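Local coordinates for ubiquitin domain-containing protein DSK2,putative (Plasmodium falciparum, PDB 6JL3) that probably acts as a ubiquitin shuttle factor, its ubiquitin-like domain being the part expected to be recognised by receptors of the proteasome, at residues V4-T12 / V65-V74; I21-K31 / L54-V65. One frame throughout, in Å; residues are numbered along the deposited sequence.

Interaction 1 of 2, residues V4-T12 / V65-V74; sequences VINVSFKVT and VADGNTMHLV
Ser8 and Met71 join the strands 5-11 and 70-74 side by side, in parallel. Met71 N gives a hydrogen bond to Ser8 O (2.8 Å), and Met71 O takes one from Lys10 N. Leu73 N continues the pattern to Lys10 O. The last bond, Thr12 N to Leu73 O, is weak at 3.3 Å. A type II turn from Ala66 to Asn69 fits against the start of strand 5-11. Its Gly68 N bonds to Asn6 O at 2.7 Å. Asp67 reaches its carboxylate to the backbone of strand 5-11, CG anti to its own N (chi1 -166°), and OD1 accepts the N-H of Asn6 (2.8 Å) from above the carboxylate plane. Here a side chain takes the place of a backbone acceptor.

Met71 can be followed outward. Its CB lies 3.8 Å from Phe9 CE2, with the two side chains pointing the same way. CG meets Val7 CG1 at 4.0 Å. SD stands 5.0 Å from the centroid of the Phe9 ring, an oblique Met-aromatic contact. CE ends near Val7 CG1 again. On the other face of the sheet, with Ser8 and Thr70, the extended Lys10 runs beside the His72 ring, its CB 3.8 Å from His72 CD2.

The pair forms the centre of the ubiquitin-fold sheet. Strand 15-21 flanks strand 5-11, and strand 45-49 flanks the other partner. Phe9, Met71 and Leu73 face helix 27-35, where Leu30 and Cys34 receive them.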
loop_
_atom_site.group_PDB
_atom_site.type_symbol
_atom_site.label_atom_id
_atom_site.label_comp_id
_atom_site.label_asym_id
_atom_site.label_seq_id
_atom_site.Cartn_x
_atom_site.Cartn_y
_atom_site.Cartn_z
ATOM N N VAL A 4 7.697 -9.875 -9.088
ATOM C CA VAL A 4 7.116 -9.171 -7.957
ATOM C C VAL A 4 8.218 -8.541 -7.115
ATOM O O VAL A 4 9.383 -8.948 -7.145
ATOM C CB VAL A 4 6.204 -10.078 -7.100
ATOM C CG1 VAL A 4 4.929 -10.425 -7.860
ATOM C CG2 VAL A 4 6.945 -11.347 -6.679
ATOM N N ILE A 5 7.821 -7.506 -6.375
ATOM C CA ILE A 5 8.648 -6.833 -5.389
ATOM C C ILE A 5 7.930 -6.936 -4.045
ATOM O O ILE A 5 6.710 -7.084 -3.979
ATOM C CB ILE A 5 8.911 -5.353 -5.760
ATOM C CG1 ILE A 5 7.608 -4.544 -5.758
ATOM C CG2 ILE A 5 9.619 -5.253 -7.114
ATOM C CD1 ILE A 5 7.827 -3.027 -5.729
ATOM N N ASN A 6 8.698 -6.834 -2.968
ATOM C CA ASN A 6 8.116 -6.824 -1.635
ATOM C C ASN A 6 7.874 -5.394 -1.175
ATOM O O ASN A 6 8.728 -4.519 -1.340
ATOM C CB ASN A 6 9.042 -7.518 -0.632
ATOM C CG ASN A 6 9.098 -9.012 -0.832
ATOM O OD1 ASN A 6 8.067 -9.675 -0.959
ATOM N ND2 ASN A 6 10.308 -9.554 -0.870
ATOM N N VAL A 7 6.697 -5.162 -0.604
ATOM C CA VAL A 7 6.365 -3.906 0.050
ATOM C C VAL A 7 5.827 -4.233 1.436
ATOM O O VAL A 7 4.956 -5.100 1.586
ATOM C CB VAL A 7 5.338 -3.087 -0.753
ATOM C CG1 VAL A 7 4.953 -1.816 -0.006
ATOM C CG2 VAL A 7 5.897 -2.765 -2.136
ATOM N N SER A 8 6.364 -3.561 2.445
ATOM C CA SER A 8 5.943 -3.741 3.821
ATOM C C SER A 8 5.022 -2.601 4.227
ATOM O O SER A 8 5.158 -1.472 3.754
ATOM C CB SER A 8 7.155 -3.772 4.749
ATOM O OG SER A 8 7.958 -4.902 4.480
ATOM N N PHE A 9 4.089 -2.911 5.119
ATOM C CA PHE A 9 3.149 -1.937 5.641
ATOM C C PHE A 9 3.236 -1.870 7.154
ATOM O O PHE A 9 3.263 -2.904 7.836
ATOM C CB PHE A 9 1.724 -2.292 5.245
ATOM C CG PHE A 9 1.449 -2.017 3.822
ATOM C CD1 PHE A 9 1.746 -2.963 2.864
ATOM C CD2 PHE A 9 0.948 -0.789 3.428
ATOM C CE1 PHE A 9 1.524 -2.703 1.545
ATOM C CE2 PHE A 9 0.718 -0.525 2.107
ATOM C CZ PHE A 9 1.010 -1.483 1.164
ATOM N N LYS A 10 3.278 -0.647 7.666
ATOM C CA LYS A 10 3.069 -0.352 9.073
ATOM C C LYS A 10 1.675 0.240 9.193
ATOM O O LYS A 10 1.379 1.272 8.570
ATOM C CB LYS A 10 4.128 0.619 9.575
ATOM C CG LYS A 10 5.498 -0.021 9.644
ATOM C CD LYS A 10 6.548 0.950 10.125
ATOM C CE LYS A 10 7.851 0.243 10.476
ATOM N NZ LYS A 10 8.815 1.192 11.110
ATOM N N VAL A 11 0.819 -0.434 9.957
ATOM C CA VAL A 11 -0.592 -0.101 10.069
ATOM C C VAL A 11 -0.877 0.377 11.483
ATOM O O VAL A 11 -0.337 -0.169 12.455
ATOM C CB VAL A 11 -1.457 -1.338 9.749
ATOM C CG1 VAL A 11 -2.925 -0.963 9.671
ATOM C CG2 VAL A 11 -0.983 -2.017 8.472
ATOM N N THR A 12 -1.758 1.378 11.598
ATOM C CA THR A 12 -2.168 1.874 12.904
ATOM C C THR A 12 -2.538 0.710 13.815
ATOM O O THR A 12 -3.146 -0.279 13.385
ATOM C CB THR A 12 -3.385 2.792 12.762
ATOM O OG1 THR A 12 -3.127 3.795 11.781
ATOM C CG2 THR A 12 -3.702 3.489 14.077
ATOM N N VAL A 65 7.998 3.148 -6.485
ATOM C CA VAL A 65 8.018 2.100 -5.472
ATOM C C VAL A 65 9.128 1.116 -5.796
ATOM O O VAL A 65 9.350 0.755 -6.960
ATOM C CB VAL A 65 6.646 1.410 -5.408
ATOM C CG1 VAL A 65 6.371 0.672 -6.696
ATOM C CG2 VAL A 65 6.572 0.454 -4.220
ATOM N N ALA A 66 9.830 0.671 -4.764
ATOM C CA ALA A 66 10.985 -0.200 -4.926
ATOM C C ALA A 66 10.906 -1.370 -3.957
ATOM O O ALA A 66 10.315 -1.271 -2.878
ATOM C CB ALA A 66 12.289 0.563 -4.674
ATOM N N ASP A 67 11.526 -2.474 -4.358
ATOM C CA ASP A 67 11.573 -3.698 -3.564
ATOM C C ASP A 67 12.146 -3.426 -2.182
ATOM O O ASP A 67 13.268 -2.926 -2.047
ATOM C CB ASP A 67 12.451 -4.696 -4.321
ATOM C CG ASP A 67 12.337 -6.118 -3.821
ATOM O OD1 ASP A 67 11.515 -6.404 -2.939
ATOM O OD2 ASP A 67 13.099 -6.957 -4.329
ATOM N N GLY A 68 11.357 -3.741 -1.159
ATOM C CA GLY A 68 11.750 -3.543 0.221
ATOM C C GLY A 68 11.206 -2.285 0.861
ATOM O O GLY A 68 11.369 -2.114 2.073
ATOM N N ASN A 69 10.570 -1.404 0.092
ATOM C CA ASN A 69 10.032 -0.177 0.660
ATOM C C ASN A 69 8.969 -0.486 1.712
ATOM O O ASN A 69 8.276 -1.507 1.653
ATOM C CB ASN A 69 9.383 0.700 -0.426
ATOM C CG ASN A 69 10.378 1.486 -1.299
ATOM O OD1 ASN A 69 9.978 2.038 -2.328
ATOM N ND2 ASN A 69 11.644 1.547 -0.902
ATOM N N THR A 70 8.823 0.438 2.655
ATOM C CA THR A 70 7.766 0.409 3.653
ATOM C C THR A 70 6.830 1.587 3.418
ATOM O O THR A 70 7.271 2.703 3.138
ATOM C CB THR A 70 8.346 0.470 5.076
ATOM O OG1 THR A 70 9.184 -0.674 5.292
ATOM C CG2 THR A 70 7.241 0.491 6.123
ATOM N N MET A 71 5.536 1.321 3.498
ATOM C CA MET A 71 4.497 2.333 3.454
ATOM C C MET A 71 3.722 2.281 4.762
ATOM O O MET A 71 3.776 1.295 5.502
ATOM C CB MET A 71 3.536 2.068 2.295
ATOM C CG MET A 71 4.221 1.957 0.948
ATOM S SD MET A 71 3.039 1.930 -0.407
ATOM C CE MET A 71 4.124 1.812 -1.823
ATOM N N HIS A 72 2.996 3.352 5.050
ATOM C CA HIS A 72 2.089 3.366 6.181
ATOM C C HIS A 72 0.659 3.276 5.688
ATOM O O HIS A 72 0.307 3.832 4.645
ATOM C CB HIS A 72 2.264 4.613 7.038
ATOM C CG HIS A 72 3.519 4.610 7.835
ATOM N ND1 HIS A 72 4.753 4.862 7.278
ATOM C CD2 HIS A 72 3.742 4.371 9.149
ATOM C CE1 HIS A 72 5.681 4.793 8.214
ATOM N NE2 HIS A 72 5.094 4.496 9.361
ATOM N N LEU A 73 -0.158 2.570 6.442
ATOM C CA LEU A 73 -1.586 2.456 6.183
ATOM C C LEU A 73 -2.328 2.996 7.395
ATOM O O LEU A 73 -2.140 2.507 8.518
ATOM C CB LEU A 73 -1.950 0.996 5.920
ATOM C CG LEU A 73 -3.412 0.723 5.612
ATOM C CD1 LEU A 73 -3.843 1.412 4.339
ATOM C CD2 LEU A 73 -3.614 -0.780 5.519
ATOM N N VAL A 74 -3.147 4.020 7.171
ATOM C CA VAL A 74 -3.930 4.650 8.220
ATOM C C VAL A 74 -5.389 4.703 7.778
ATOM O O VAL A 74 -5.720 4.488 6.609
ATOM C CB VAL A 74 -3.402 6.055 8.599
ATOM C CG1 VAL A 74 -1.935 5.971 9.013
ATOM C CG2 VAL A 74 -3.594 7.050 7.471
#

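Interaction 2 of 2, residues I21-K31 / L54-V65; sequences IEPDITVLDLK and LKDKESLTLYGV
This is a contact between a helix start and a loop, at one end of the ubiquitin fold. The turn leading into helix 27-35 lies against the long loop before the last strand. Three backbone bonds hold it: Leu60 N to Ile25 O, Val27 N to Glu58 O, and Leu28 N to Asp56 O. The third meets its carbonyl on a lone pair, in the carbonyl plane. Two first-turn N-H groups of the helix thus find acceptors in the loop. A capping box covers the same helix end: Asp29 N bonds to Thr26 OG1 (3.0 Å), and Thr26 N bonds to Asp29 OD2.

Leu60 carries the apolar part of the contact, its two methyls splitting between partners. Its CD1 touches Ile21 CD1 at 3.5 Å and Ile25 CG1 at 3.7 Å. Its CD2 meets Val27 CG2 at 3.8 Å. Leu54 CB packs on that same Val27 methyl, and Leu54 CD2 sits over the centre of one face of the Tyr63 ring. Lys31 extends its chain to Asp56; NZ lies 2.7 Å from OD1 in a salt bridge, on the syn lone pair of that carboxylate oxygen. A water donates to Leu54 O and accepts a weak bond from Lys31 NZ.

Around the contact, Leu30 and Leu54 pack on Ile47 of strand 45-49. Ile21 rests on Val7 of strand 5-11 and on Ile33 of helix 27-35.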
loop_
_atom_site.group_PDB
_atom_site.type_symbol
_atom_site.label_atom_id
_atom_site.label_comp_id
_atom_site.label_asym_id
_atom_site.label_seq_id
_atom_site.Cartn_x
_atom_site.Cartn_y
_atom_site.Cartn_z
ATOM N N ILE A 21 4.105 -7.898 -4.704
ATOM C CA ILE A 21 3.185 -7.291 -5.650
ATOM C C ILE A 21 3.908 -6.996 -6.959
ATOM O O ILE A 21 5.130 -6.817 -6.996
ATOM C CB ILE A 21 2.578 -5.994 -5.071
ATOM C CG1 ILE A 21 3.674 -4.965 -4.765
ATOM C CG2 ILE A 21 1.788 -6.297 -3.811
ATOM C CD1 ILE A 21 3.138 -3.592 -4.415
ATOM N N GLU A 22 3.141 -6.934 -8.037
ATOM C CA GLU A 22 3.676 -6.409 -9.287
ATOM C C GLU A 22 3.843 -4.902 -9.147
ATOM O O GLU A 22 2.924 -4.228 -8.681
ATOM C CB GLU A 22 2.730 -6.709 -10.430
ATOM C CG GLU A 22 2.831 -8.125 -10.906
ATOM C CD GLU A 22 1.732 -9.002 -10.354
ATOM O OE1 GLU A 22 1.785 -10.221 -10.609
ATOM O OE2 GLU A 22 0.819 -8.486 -9.670
ATOM N N PRO A 23 4.993 -4.338 -9.543
ATOM C CA PRO A 23 5.238 -2.912 -9.265
ATOM C C PRO A 23 4.333 -1.953 -10.017
ATOM O O PRO A 23 4.293 -0.772 -9.648
ATOM C CB PRO A 23 6.713 -2.714 -9.649
ATOM C CG PRO A 23 7.057 -3.869 -10.514
ATOM C CD PRO A 23 6.191 -5.017 -10.068
ATOM N N ASP A 24 3.602 -2.406 -11.036
ATOM C CA ASP A 24 2.771 -1.512 -11.835
ATOM C C ASP A 24 1.279 -1.618 -11.523
ATOM O O ASP A 24 0.469 -1.036 -12.250
ATOM C CB ASP A 24 3.031 -1.710 -13.331
ATOM C CG ASP A 24 2.873 -3.151 -13.780
ATOM O OD1 ASP A 24 2.725 -4.052 -12.926
ATOM O OD2 ASP A 24 2.908 -3.375 -15.009
ATOM N N ILE A 25 0.891 -2.327 -10.462
ATOM C CA ILE A 25 -0.513 -2.299 -10.059
ATOM C C ILE A 25 -0.881 -0.871 -9.641
ATOM O O ILE A 25 -0.018 -0.028 -9.377
ATOM C CB ILE A 25 -0.826 -3.310 -8.943
ATOM C CG1 ILE A 25 -0.093 -2.939 -7.653
ATOM C CG2 ILE A 25 -0.494 -4.735 -9.400
ATOM C CD1 ILE A 25 -0.522 -3.784 -6.457
ATOM N N THR A 26 -2.180 -0.602 -9.573
ATOM C CA THR A 26 -2.607 0.720 -9.139
ATOM C C THR A 26 -2.672 0.789 -7.614
ATOM O O THR A 26 -2.676 -0.231 -6.909
ATOM C CB THR A 26 -3.987 1.063 -9.689
ATOM O OG1 THR A 26 -4.938 0.138 -9.136
ATOM C CG2 THR A 26 -3.989 1.016 -11.205
ATOM N N VAL A 27 -2.768 2.020 -7.105
ATOM C CA VAL A 27 -2.991 2.236 -5.677
ATOM C C VAL A 27 -4.264 1.539 -5.210
ATOM O O VAL A 27 -4.295 0.924 -4.135
ATOM C CB VAL A 27 -3.012 3.747 -5.386
ATOM C CG1 VAL A 27 -3.448 4.031 -3.960
ATOM C CG2 VAL A 27 -1.641 4.339 -5.678
ATOM N N LEU A 28 -5.333 1.616 -6.003
ATOM C CA LEU A 28 -6.567 0.922 -5.643
ATOM C C LEU A 28 -6.348 -0.590 -5.571
ATOM O O LEU A 28 -6.831 -1.249 -4.639
ATOM C CB LEU A 28 -7.682 1.273 -6.626
ATOM C CG LEU A 28 -9.045 0.660 -6.288
ATOM C CD1 LEU A 28 -9.535 1.079 -4.905
ATOM C CD2 LEU A 28 -10.088 1.010 -7.358
ATOM N N ASP A 29 -5.620 -1.157 -6.540
ATOM C CA ASP A 29 -5.262 -2.574 -6.472
ATOM C C ASP A 29 -4.556 -2.884 -5.155
ATOM O O ASP A 29 -4.805 -3.923 -4.528
ATOM C CB ASP A 29 -4.305 -2.955 -7.611
ATOM C CG ASP A 29 -4.955 -3.020 -8.986
ATOM O OD1 ASP A 29 -6.158 -3.308 -9.100
ATOM O OD2 ASP A 29 -4.220 -2.805 -9.982
ATOM N N LEU A 30 -3.623 -2.012 -4.759
ATOM C CA LEU A 30 -2.870 -2.208 -3.524
ATOM C C LEU A 30 -3.770 -2.112 -2.300
ATOM O O LEU A 30 -3.602 -2.885 -1.354
ATOM C CB LEU A 30 -1.726 -1.196 -3.476
ATOM C CG LEU A 30 -0.762 -1.324 -2.303
ATOM C CD1 LEU A 30 -0.122 -2.705 -2.286
ATOM C CD2 LEU A 30 0.300 -0.237 -2.355
ATOM N N LYS A 31 -4.741 -1.193 -2.296
ATOM C CA LYS A 31 -5.703 -1.137 -1.200
ATOM C C LYS A 31 -6.512 -2.427 -1.111
ATOM O O LYS A 31 -6.809 -2.911 -0.011
ATOM C CB LYS A 31 -6.640 0.056 -1.366
ATOM C CG LYS A 31 -5.986 1.407 -1.139
ATOM C CD LYS A 31 -6.984 2.547 -1.298
ATOM C CE LYS A 31 -6.356 3.868 -0.897
ATOM N NZ LYS A 31 -7.252 5.015 -1.193
ATOM N N LEU A 54 -1.284 8.421 -1.443
ATOM C CA LEU A 54 -1.242 7.937 -2.816
ATOM C C LEU A 54 -2.644 7.904 -3.420
ATOM O O LEU A 54 -3.636 7.674 -2.727
ATOM C CB LEU A 54 -0.606 6.552 -2.867
ATOM C CG LEU A 54 0.814 6.457 -2.298
ATOM C CD1 LEU A 54 1.366 5.069 -2.636
ATOM C CD2 LEU A 54 1.743 7.539 -2.797
ATOM N N LYS A 55 -2.711 8.131 -4.734
ATOM C CA LYS A 55 -3.973 8.327 -5.448
ATOM C C LYS A 55 -4.436 7.045 -6.141
ATOM O O LYS A 55 -3.685 6.443 -6.918
ATOM C CB LYS A 55 -3.818 9.454 -6.477
ATOM C CG LYS A 55 -3.533 10.839 -5.875
ATOM C CD LYS A 55 -4.668 11.282 -4.955
ATOM C CE LYS A 55 -4.384 12.606 -4.244
ATOM N NZ LYS A 55 -4.329 13.758 -5.188
ATOM N N ASP A 56 -5.708 6.694 -5.920
ATOM C CA ASP A 56 -6.259 5.387 -6.271
ATOM C C ASP A 56 -5.945 4.955 -7.699
ATOM O O ASP A 56 -5.620 3.788 -7.948
ATOM C CB ASP A 56 -7.788 5.422 -6.147
ATOM C CG ASP A 56 -8.291 5.232 -4.741
ATOM O OD1 ASP A 56 -7.478 4.953 -3.844
ATOM O OD2 ASP A 56 -9.523 5.363 -4.549
ATOM N N LYS A 57 -6.156 5.846 -8.669
ATOM C CA LYS A 57 -6.113 5.438 -10.073
ATOM C C LYS A 57 -4.700 5.305 -10.617
ATOM O O LYS A 57 -4.531 4.852 -11.754
ATOM C CB LYS A 57 -6.923 6.403 -10.945
ATOM C CG LYS A 57 -8.410 6.341 -10.643
ATOM C CD LYS A 57 -9.226 7.314 -11.474
ATOM C CE LYS A 57 -10.712 7.055 -11.280
ATOM N NZ LYS A 57 -11.551 7.891 -12.185
ATOM N N GLU A 58 -3.686 5.649 -9.836
ATOM C CA GLU A 58 -2.334 5.731 -10.356
ATOM C C GLU A 58 -1.558 4.441 -10.149
ATOM O O GLU A 58 -1.690 3.766 -9.115
ATOM C CB GLU A 58 -1.581 6.884 -9.693
ATOM C CG GLU A 58 -2.209 8.273 -9.880
ATOM C CD GLU A 58 -2.280 8.776 -11.335
ATOM O OE1 GLU A 58 -2.320 7.976 -12.291
ATOM O OE2 GLU A 58 -2.318 10.009 -11.513
ATOM N N SER A 59 -0.741 4.097 -11.141
ATOM C CA SER A 59 0.192 2.986 -11.019
ATOM C C SER A 59 1.273 3.318 -9.999
ATOM O O SER A 59 1.765 4.451 -9.943
ATOM C CB SER A 59 0.856 2.730 -12.368
ATOM O OG SER A 59 1.849 1.725 -12.268
ATOM N N LEU A 60 1.666 2.311 -9.208
ATOM C CA LEU A 60 2.695 2.528 -8.198
ATOM C C LEU A 60 4.019 2.956 -8.814
ATOM O O LEU A 60 4.823 3.617 -8.147
ATOM C CB LEU A 60 2.907 1.252 -7.384
ATOM C CG LEU A 60 1.720 0.746 -6.568
ATOM C CD1 LEU A 60 2.124 -0.527 -5.830
ATOM C CD2 LEU A 60 1.208 1.795 -5.604
ATOM N N THR A 61 4.277 2.573 -10.065
ATOM C CA THR A 61 5.513 2.989 -10.723
ATOM C C THR A 61 5.638 4.505 -10.785
ATOM O O THR A 61 6.753 5.027 -10.755
ATOM C CB THR A 61 5.603 2.375 -12.118
ATOM O OG1 THR A 61 4.416 2.673 -12.860
ATOM C CG2 THR A 61 5.783 0.873 -12.017
ATOM N N LEU A 62 4.517 5.229 -10.844
ATOM C CA LEU A 62 4.588 6.684 -10.881
ATOM C C LEU A 62 5.281 7.243 -9.648
ATOM O O LEU A 62 5.880 8.324 -9.703
ATOM C CB LEU A 62 3.183 7.267 -10.972
ATOM C CG LEU A 62 2.488 7.036 -12.306
ATOM C CD1 LEU A 62 1.041 7.444 -12.256
ATOM C CD2 LEU A 62 3.210 7.814 -13.393
ATOM N N TYR A 63 5.195 6.532 -8.531
ATOM C CA TYR A 63 5.763 6.970 -7.268
ATOM C C TYR A 63 7.127 6.351 -6.987
ATOM O O TYR A 63 7.693 6.582 -5.910
ATOM C CB TYR A 63 4.793 6.608 -6.152
ATOM C CG TYR A 63 3.460 7.302 -6.236
ATOM C CD1 TYR A 63 3.345 8.655 -5.943
ATOM C CD2 TYR A 63 2.304 6.601 -6.560
ATOM C CE1 TYR A 63 2.119 9.287 -5.972
ATOM C CE2 TYR A 63 1.073 7.230 -6.591
ATOM C CZ TYR A 63 0.991 8.575 -6.299
ATOM O OH TYR A 63 -0.232 9.216 -6.320
ATOM N N GLY A 64 7.669 5.581 -7.925
ATOM C CA GLY A 64 8.980 4.996 -7.745
ATOM C C GLY A 64 9.062 3.931 -6.676
ATOM O O GLY A 64 10.104 3.804 -6.028
ATOM N N VAL A 65 7.998 3.148 -6.485
ATOM C CA VAL A 65 8.018 2.100 -5.472
ATOM C C VAL A 65 9.128 1.116 -5.796
ATOM O O VAL A 65 9.350 0.755 -6.960
ATOM C CB VAL A 65 6.646 1.410 -5.408
ATOM C CG1 VAL A 65 6.371 0.672 -6.696
ATOM C CG2 VAL A 65 6.572 0.454 -4.220
HETATM O O HOH W 1 -4.373 6.453 -0.267
#

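In the fold
From the N terminus, strand 5-11 comes first, and its partner 65-74 lies near the C terminus. Interaction 1 therefore closes a large loop that spans most of the chain. Inside it, segment 21-31 leaves strand 15-21 and enters the helix. Segment 54-65 later returns to it, so interaction 2 closes a smaller, nested loop. Val65 belongs to both contacts and carries the chain from one to the other. They also touch directly: Ile5 O lies 2.8 Å from Ile21 N, a probable hydrogen bond, and Phe9 CZ packs on Leu30 CD2. Together they tie the central strands, the helix and the long loop around one core.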